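Local coordinates for SusD superfamily protein (Bacteroides thetaiotaomicron, PDB 3MCX) that is of unknown function but, as a zinc-bound member of the SusD family at the outer membrane, probably takes part in nutrient capture, at residues R210-N214 / M215-Q219. Sequence-based numbering, arbitrary orientation.
Sequences RVYLN and MGEYQ
Y212 and L213 offer their carbonyls to M215, G216 and E217 in a Schellman motif that ends helix 201-214, and E217 occupies the N-cap position of helix 218-231; the two helices are thus joined by a tight turn of the helical SusD fold. Y212 O takes two donors from opposite faces of its carbonyl plane. M215 N comes at 3.0 Å from well above that plane, whereas E217 N, also 3.0 Å away, lies much nearer to it, with a C=O...N angle of 151°. The positive phi of G216 (69°) swings the chain so that E217 N comes back to Y212 O. The second bond of the motif runs from G216 N to L213 O at 3.0 Å. M215 N has a second, weak bond to V211 O.

One turn back, R210 O is likewise shared: N214 N and N214 ND2 approach it from opposite faces, and ND2 of N214 lies 3.0 Å from R210 O. OD1 of N214 accepts a hydrogen bond from NH1 of R426, so both ends of this buried amide are hydrogen-bonded. R210 itself forms a salt bridge with E358.

Y212 and selenomethionine M215 both hold CG anti to the carbonyl carbon, a shared torsion that lays the two chains side by side, and SE of M215 meets CD1 of Y212 at 4.1 Å in an oblique Met-aromatic contact. M215 and V211 also pack on Y176 of helix 172-186. E217 CB rests obliquely against the Y212 ring. L213 touches N362 and E365 of helix 356-370, while CD1 of L213 lies 4.0 Å from CD1 of Y218, at the edge of that ring and near its plane, and G216 O sits over one face of the ring, offset toward its rim.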
ATOM      1  N   ARG A 210       9.245  -4.846   2.735  1.00  6.96           N
ATOM      2  CA  ARG A 210       8.575  -3.597   3.009  1.00  7.31           C
ATOM      3  C   ARG A 210       8.520  -3.324   4.494  1.00  7.49           C
ATOM      4  O   ARG A 210       8.769  -2.215   4.926  1.00  7.78           O
ATOM      5  CB  ARG A 210       7.169  -3.650   2.405  1.00  7.48           C
ATOM      6  CG  ARG A 210       6.328  -2.389   2.652  1.00  7.35           C
ATOM      7  CD  ARG A 210       4.892  -2.565   2.238  1.00  7.45           C
ATOM      8  NE  ARG A 210       4.714  -2.707   0.801  1.00  8.15           N
ATOM      9  CZ  ARG A 210       3.560  -3.023   0.214  1.00  8.77           C
ATOM     10  NH1 ARG A 210       2.489  -3.289   0.933  1.00  9.26           N
ATOM     11  NH2 ARG A 210       3.477  -3.063  -1.101  1.00 10.15           N
ATOM     12  N   VAL A 211       8.111  -4.334   5.271  1.00  7.40           N
ATOM     13  CA  VAL A 211       8.022  -4.162   6.716  1.00  7.14           C
ATOM     14  C   VAL A 211       9.376  -3.788   7.345  1.00  7.19           C
ATOM     15  O   VAL A 211       9.496  -2.795   8.088  1.00  7.69           O
ATOM     16  CB  VAL A 211       7.389  -5.425   7.388  1.00  7.52           C
ATOM     17  CG1 VAL A 211       7.456  -5.350   8.901  1.00  7.22           C
ATOM     18  CG2 VAL A 211       5.970  -5.621   6.883  1.00  7.78           C
ATOM     19  N   TYR A 212      10.391  -4.600   7.071  1.00  7.36           N
ATOM     20  CA  TYR A 212      11.727  -4.354   7.627  1.00  7.13           C
ATOM     21  C   TYR A 212      12.271  -2.985   7.204  1.00  8.08           C
ATOM     22  O   TYR A 212      12.895  -2.274   7.993  1.00  7.89           O
ATOM     23  CB  TYR A 212      12.665  -5.453   7.172  1.00  6.68           C
ATOM     24  CG  TYR A 212      12.569  -6.783   7.898  1.00  7.65           C
ATOM     25  CD1 TYR A 212      12.558  -6.859   9.291  1.00  7.88           C
ATOM     26  CD2 TYR A 212      12.530  -7.986   7.171  1.00  8.92           C
ATOM     27  CE1 TYR A 212      12.520  -8.101   9.945  1.00 10.43           C
ATOM     28  CE2 TYR A 212      12.506  -9.216   7.821  1.00  8.42           C
ATOM     29  CZ  TYR A 212      12.486  -9.275   9.194  1.00 10.52           C
ATOM     30  OH  TYR A 212      12.467 -10.510   9.829  1.00  9.98           O
ATOM     31  N   LEU A 213      12.058  -2.602   5.953  1.00  7.51           N
ATOM     32  CA  LEU A 213      12.563  -1.313   5.457  1.00  7.91           C
ATOM     33  C   LEU A 213      11.979  -0.172   6.312  1.00  7.56           C
ATOM     34  O   LEU A 213      12.692   0.748   6.704  1.00  7.72           O
ATOM     35  CB  LEU A 213      12.218  -1.121   3.958  1.00  7.87           C
ATOM     36  CG  LEU A 213      12.789   0.124   3.271  1.00  8.78           C
ATOM     37  CD1 LEU A 213      14.327   0.243   3.312  1.00 11.83           C
ATOM     38  CD2 LEU A 213      12.253   0.174   1.832  1.00 11.34           C
ATOM     39  N   ASN A 214      10.690  -0.244   6.615  1.00  7.18           N
ATOM     40  CA  ASN A 214       9.997   0.810   7.399  1.00  7.62           C
ATOM     41  C   ASN A 214      10.325   0.718   8.890  1.00  8.23           C
ATOM     42  O   ASN A 214      10.024   1.632   9.649  1.00  7.60           O
ATOM     43  CB  ASN A 214       8.493   0.782   7.108  1.00  7.49           C
ATOM     44  CG  ASN A 214       8.176   1.435   5.802  1.00  7.87           C
ATOM     45  OD1 ASN A 214       8.311   2.668   5.685  1.00  8.55           O
ATOM     46  ND2 ASN A 214       7.830   0.626   4.786  1.00  8.41           N
HETATM   47  N   MSE A 215      11.002  -0.351   9.300  1.00  8.13           N
HETATM   48  CA  MSE A 215      11.583  -0.421  10.648  1.00  8.86           C
HETATM   49  C   MSE A 215      13.019   0.070  10.663  1.00  9.26           C
HETATM   50  O   MSE A 215      13.647   0.104  11.747  1.00 11.35           O
HETATM   51  CB  MSE A 215      11.660  -1.849  11.149  1.00 10.66           C
HETATM   52  CG  MSE A 215      10.405  -2.497  11.426  1.00 11.07           C
HETATM   53 SE   MSE A 215      10.709  -4.356  11.934  0.75 10.15          SE
HETATM   54  CE  MSE A 215      11.198  -4.278  13.371  1.00  6.03           C
ATOM     55  N   GLY A 216      13.590   0.393   9.501  1.00  8.27           N
ATOM     56  CA  GLY A 216      15.004   0.735   9.414  1.00  8.84           C
ATOM     57  C   GLY A 216      15.915  -0.467   9.663  1.00  7.81           C
ATOM     58  O   GLY A 216      17.077  -0.317  10.023  1.00  7.94           O
ATOM     59  N   GLU A 217      15.352  -1.667   9.520  1.00  7.95           N
ATOM     60  CA  GLU A 217      16.094  -2.946   9.629  1.00  8.08           C
ATOM     61  C   GLU A 217      16.643  -3.285   8.243  1.00  7.94           C
ATOM     62  O   GLU A 217      16.138  -4.184   7.523  1.00  8.04           O
ATOM     63  CB  GLU A 217      15.206  -4.077  10.143  1.00  8.79           C
ATOM     64  CG  GLU A 217      14.867  -3.930  11.627  1.00 10.36           C
ATOM     65  CD  GLU A 217      15.974  -4.336  12.557  1.00 13.54           C
ATOM     66  OE1 GLU A 217      17.036  -4.879  12.121  1.00 13.05           O
ATOM     67  OE2 GLU A 217      15.776  -4.110  13.772  1.00 16.75           O
ATOM     68  N   TYR A 218      17.670  -2.536   7.858  1.00  8.52           N
ATOM     69  CA  TYR A 218      18.108  -2.550   6.453  1.00  7.68           C
ATOM     70  C   TYR A 218      18.682  -3.882   6.011  1.00  7.01           C
ATOM     71  O   TYR A 218      18.359  -4.335   4.909  1.00  6.62           O
ATOM     72  CB  TYR A 218      19.074  -1.396   6.152  1.00  7.25           C
ATOM     73  CG  TYR A 218      18.491  -0.044   6.512  1.00 10.08           C
ATOM     74  CD1 TYR A 218      17.355   0.420   5.881  1.00 10.80           C
ATOM     75  CD2 TYR A 218      19.089   0.748   7.480  1.00 12.41           C
ATOM     76  CE1 TYR A 218      16.802   1.681   6.237  1.00 12.75           C
ATOM     77  CE2 TYR A 218      18.561   1.974   7.838  1.00 15.20           C
ATOM     78  CZ  TYR A 218      17.445   2.420   7.229  1.00 13.78           C
ATOM     79  OH  TYR A 218      16.910   3.656   7.588  1.00 21.77           O
ATOM     80  N   GLN A 219      19.541  -4.514   6.820  1.00  6.62           N
ATOM     81  CA  GLN A 219      20.063  -5.830   6.434  1.00  6.44           C
ATOM     82  C   GLN A 219      18.912  -6.856   6.274  1.00  6.70           C
ATOM     83  O   GLN A 219      18.918  -7.637   5.319  1.00  7.33           O
ATOM     84  CB  GLN A 219      21.079  -6.338   7.439  1.00  6.99           C
ATOM     85  CG  GLN A 219      21.749  -7.626   7.011  1.00  5.32           C
ATOM     86  CD  GLN A 219      22.544  -7.483   5.723  1.00  6.00           C
ATOM     87  OE1 GLN A 219      23.387  -6.593   5.595  1.00  7.75           O
ATOM     88  NE2 GLN A 219      22.283  -8.368   4.762  1.00  8.20           N
TER